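PDB 2C9K: pesticidal crystal protein CRY4AA from Bacillus thuringiensis, which binds to midgut epithelial cells of insects such as mosquito larvae and promotes colloid-osmotic lysis of those cells as a pore-forming toxin. Local coordinates for residues D501-S513 / P581-D593. Residues are numbered along the deposited sequence; the frame is centred on the assembly and turned at random.
Sequences DFKDHFKITCQHS and PNQNISLVFNRSD
Phe-506 and Phe-589, a hydrogen-bonded antiparallel pair, set their rings nearly parallel (planes 12° apart) but slid so far that overlap is slight, with centroids 4.7 Å apart. The slide brings Phe-589 CB, with CG beside it, over the Phe-506 face, a CH-pi contact 3.8 Å from CB to the centroid. Phe-502 is sandwiched: Arg-591 CB lies over one face, 4.2 Å from the centroid, and Phe-506 CE2 over the other. Arg-591, its chain extended and chi1 at 179° turning CG away from the backbone N, reaches across to the loop before strand 505-511, where NH1 donates to Phe-502 O at 3.1 Å, the acceptor lying in the guanidinium plane. Asp-593 holds the same group by a salt bridge, NH2 to OD2 at 2.8 Å, and Thr-598 O also accepts from NH2. Farther along the face carrying Phe-506 and Phe-589, Ile-508 CG2 meets Leu-587 CB at 4.0 Å. Leu-587 and Phe-589 rest on Phe-607 and Ile-605 of strand 600-609, whereas the other face carries Lys-507 and Thr-509, whose NZ and OG1 hydrogen-bond the Asn-480 side chain. Paired backbone bonds, such as Leu-587 N to Ile-508 O (2.8 Å), join inner strands of one antiparallel sheet, packed against a second in the C-terminal beta-sandwich of three-domain delta-endotoxins.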
# COMPACT_ATOMS: atom_id res chain seq x y z
N ASP A 501 13.66 11.61 -5.51
CA ASP A 501 14.73 11.74 -6.50
C ASP A 501 15.63 12.81 -5.88
O ASP A 501 15.53 13.99 -6.19
CB ASP A 501 14.17 12.24 -7.84
CG ASP A 501 15.11 11.99 -9.02
OD1 ASP A 501 16.34 12.19 -8.86
OD2 ASP A 501 14.62 11.60 -10.11
N PHE A 502 16.49 12.37 -4.97
CA PHE A 502 17.39 13.23 -4.22
C PHE A 502 18.41 14.00 -5.06
O PHE A 502 19.42 13.44 -5.48
CB PHE A 502 18.11 12.38 -3.17
CG PHE A 502 18.78 13.17 -2.08
CD1 PHE A 502 18.27 14.39 -1.66
CD2 PHE A 502 19.90 12.65 -1.43
CE1 PHE A 502 18.87 15.09 -0.61
CE2 PHE A 502 20.51 13.35 -0.38
CZ PHE A 502 19.99 14.57 0.03
N LYS A 503 18.14 15.28 -5.29
CA LYS A 503 19.05 16.13 -6.07
C LYS A 503 19.81 17.14 -5.17
O LYS A 503 21.02 17.33 -5.32
CB LYS A 503 18.27 16.89 -7.15
CG LYS A 503 18.48 16.39 -8.58
CD LYS A 503 18.11 14.92 -8.71
CE LYS A 503 18.36 14.39 -10.13
NZ LYS A 503 17.38 14.89 -11.14
N ASP A 504 19.10 17.77 -4.25
CA ASP A 504 19.70 18.75 -3.35
C ASP A 504 19.55 18.41 -1.87
O ASP A 504 20.47 17.89 -1.23
CB ASP A 504 19.09 20.13 -3.61
CG ASP A 504 17.59 20.07 -3.88
OD1 ASP A 504 16.91 19.17 -3.35
OD2 ASP A 504 17.08 20.94 -4.63
N HIS A 505 18.38 18.70 -1.33
CA HIS A 505 18.10 18.45 0.07
C HIS A 505 16.63 18.08 0.28
O HIS A 505 15.81 18.25 -0.62
CB HIS A 505 18.39 19.72 0.86
CG HIS A 505 17.61 20.90 0.39
ND1 HIS A 505 17.86 21.54 -0.81
CD2 HIS A 505 16.55 21.54 0.93
CE1 HIS A 505 17.00 22.52 -0.97
NE2 HIS A 505 16.19 22.55 0.07
N PHE A 506 16.33 17.56 1.47
CA PHE A 506 14.97 17.20 1.85
C PHE A 506 15.02 16.89 3.34
O PHE A 506 16.01 16.36 3.81
CB PHE A 506 14.42 16.02 1.02
CG PHE A 506 14.95 14.66 1.42
CD1 PHE A 506 14.41 13.97 2.50
CD2 PHE A 506 15.96 14.05 0.68
CE1 PHE A 506 14.86 12.68 2.82
CE2 PHE A 506 16.42 12.76 0.99
CZ PHE A 506 15.87 12.08 2.06
N LYS A 507 13.96 17.26 4.07
CA LYS A 507 13.93 17.02 5.51
C LYS A 507 12.69 16.31 6.03
O LYS A 507 11.56 16.68 5.73
CB LYS A 507 14.09 18.33 6.27
CG LYS A 507 14.00 18.19 7.78
CD LYS A 507 12.64 18.62 8.31
CE LYS A 507 12.42 20.09 8.10
NZ LYS A 507 10.99 20.43 8.22
N ILE A 508 12.91 15.27 6.81
CA ILE A 508 11.81 14.53 7.39
C ILE A 508 11.94 14.78 8.90
O ILE A 508 13.06 14.81 9.43
CB ILE A 508 11.90 13.02 7.03
CG1 ILE A 508 11.58 12.14 8.22
CG2 ILE A 508 13.27 12.69 6.50
CD1 ILE A 508 10.13 12.08 8.54
N THR A 509 10.81 15.00 9.57
CA THR A 509 10.79 15.25 11.01
C THR A 509 10.29 14.02 11.77
O THR A 509 9.26 13.46 11.43
CB THR A 509 9.88 16.44 11.33
OG1 THR A 509 10.24 17.54 10.50
CG2 THR A 509 10.04 16.85 12.79
N CYS A 510 11.02 13.62 12.80
CA CYS A 510 10.64 12.45 13.59
C CYS A 510 10.47 12.76 15.06
O CYS A 510 11.09 13.68 15.59
CB CYS A 510 11.69 11.35 13.45
SG CYS A 510 12.09 10.94 11.76
N GLN A 511 9.62 11.99 15.72
CA GLN A 511 9.36 12.15 17.14
C GLN A 511 9.84 10.87 17.79
O GLN A 511 9.37 9.78 17.45
CB GLN A 511 7.87 12.35 17.38
CG GLN A 511 7.52 12.77 18.80
CD GLN A 511 6.02 13.02 18.99
OE1 GLN A 511 5.42 13.84 18.29
NE2 GLN A 511 5.42 12.33 19.95
N HIS A 512 10.80 10.98 18.71
CA HIS A 512 11.33 9.80 19.37
C HIS A 512 10.34 9.24 20.39
O HIS A 512 9.41 9.93 20.80
CB HIS A 512 12.65 10.12 20.07
CG HIS A 512 13.45 8.91 20.42
ND1 HIS A 512 14.09 8.76 21.64
CD2 HIS A 512 13.72 7.78 19.73
CE1 HIS A 512 14.71 7.59 21.68
NE2 HIS A 512 14.49 6.98 20.53
N SER A 513 10.55 7.98 20.78
CA SER A 513 9.70 7.33 21.77
C SER A 513 9.96 7.94 23.14
O SER A 513 10.83 8.80 23.29
CB SER A 513 9.99 5.84 21.83
OG SER A 513 9.81 5.26 20.56
N PRO A 581 13.98 11.03 25.34
CA PRO A 581 12.55 10.72 25.31
C PRO A 581 11.70 11.81 24.68
O PRO A 581 11.82 12.97 25.03
CB PRO A 581 12.21 10.51 26.78
CG PRO A 581 13.49 9.96 27.34
CD PRO A 581 14.51 10.87 26.71
N ASN A 582 10.86 11.41 23.74
CA ASN A 582 9.95 12.33 23.06
C ASN A 582 10.64 13.52 22.40
O ASN A 582 10.03 14.57 22.22
CB ASN A 582 8.93 12.86 24.06
CG ASN A 582 8.64 11.87 25.15
OD1 ASN A 582 8.28 10.73 24.87
ND2 ASN A 582 8.83 12.28 26.39
N GLN A 583 11.90 13.35 22.02
CA GLN A 583 12.64 14.43 21.38
C GLN A 583 12.20 14.64 19.94
O GLN A 583 12.15 13.70 19.16
CB GLN A 583 14.14 14.12 21.43
CG GLN A 583 14.97 14.97 20.49
CD GLN A 583 16.46 14.74 20.67
OE1 GLN A 583 16.90 13.64 21.03
NE2 GLN A 583 17.25 15.77 20.41
N ASN A 584 11.88 15.89 19.59
CA ASN A 584 11.48 16.19 18.22
C ASN A 584 12.79 16.23 17.42
O ASN A 584 13.73 16.94 17.77
CB ASN A 584 10.76 17.54 18.15
CG ASN A 584 10.10 17.77 16.80
OD1 ASN A 584 9.14 17.09 16.44
ND2 ASN A 584 10.60 18.75 16.05
N ILE A 585 12.85 15.46 16.34
CA ILE A 585 14.06 15.37 15.54
C ILE A 585 13.92 15.90 14.13
O ILE A 585 12.92 15.64 13.47
CB ILE A 585 14.53 13.91 15.46
CG1 ILE A 585 14.59 13.31 16.87
CG2 ILE A 585 15.87 13.84 14.76
CD1 ILE A 585 14.71 11.80 16.88
N SER A 586 14.92 16.63 13.67
CA SER A 586 14.94 17.16 12.31
C SER A 586 15.98 16.37 11.52
O SER A 586 17.15 16.32 11.90
CB SER A 586 15.33 18.64 12.30
OG SER A 586 14.37 19.42 12.97
N LEU A 587 15.54 15.74 10.45
CA LEU A 587 16.44 14.95 9.62
C LEU A 587 16.64 15.67 8.29
O LEU A 587 15.88 15.49 7.33
CB LEU A 587 15.85 13.55 9.42
CG LEU A 587 16.55 12.36 10.10
CD1 LEU A 587 16.65 12.57 11.60
CD2 LEU A 587 15.78 11.08 9.81
N VAL A 588 17.67 16.50 8.24
CA VAL A 588 17.97 17.26 7.04
C VAL A 588 18.99 16.54 6.19
O VAL A 588 20.13 16.37 6.59
CB VAL A 588 18.54 18.65 7.37
CG1 VAL A 588 18.47 19.53 6.14
CG2 VAL A 588 17.77 19.27 8.52
N PHE A 589 18.56 16.10 5.01
CA PHE A 589 19.42 15.41 4.07
C PHE A 589 19.89 16.35 2.97
O PHE A 589 19.08 17.06 2.35
CB PHE A 589 18.69 14.23 3.41
CG PHE A 589 18.49 13.05 4.32
CD1 PHE A 589 17.39 12.98 5.17
CD2 PHE A 589 19.41 12.01 4.34
CE1 PHE A 589 17.23 11.90 6.04
CE2 PHE A 589 19.26 10.93 5.20
CZ PHE A 589 18.16 10.88 6.05
N ASN A 590 21.19 16.37 2.72
CA ASN A 590 21.77 17.20 1.66
C ASN A 590 22.66 16.36 0.76
O ASN A 590 23.25 15.37 1.19
CB ASN A 590 22.63 18.32 2.24
CG ASN A 590 21.85 19.58 2.50
OD1 ASN A 590 21.60 19.95 3.64
ND2 ASN A 590 21.47 20.27 1.42
N ARG A 591 22.72 16.76 -0.51
CA ARG A 591 23.58 16.09 -1.48
C ARG A 591 24.65 17.11 -1.85
O ARG A 591 24.32 18.22 -2.26
CB ARG A 591 22.77 15.67 -2.71
CG ARG A 591 23.62 15.00 -3.74
CD ARG A 591 22.82 14.22 -4.74
NE ARG A 591 23.72 13.69 -5.76
CZ ARG A 591 23.33 12.99 -6.81
NH1 ARG A 591 22.04 12.73 -6.98
NH2 ARG A 591 24.22 12.56 -7.69
N SER A 592 25.92 16.75 -1.71
CA SER A 592 26.99 17.69 -2.01
C SER A 592 27.82 17.39 -3.25
O SER A 592 28.48 18.28 -3.78
CB SER A 592 27.91 17.80 -0.80
OG SER A 592 28.39 16.52 -0.45
N ASP A 593 27.79 16.14 -3.71
CA ASP A 593 28.56 15.76 -4.88
C ASP A 593 28.20 16.61 -6.10
O ASP A 593 27.17 17.28 -6.10
CB ASP A 593 28.34 14.27 -5.21
CG ASP A 593 26.91 13.97 -5.60
OD1 ASP A 593 26.04 13.96 -4.70
OD2 ASP A 593 26.65 13.74 -6.80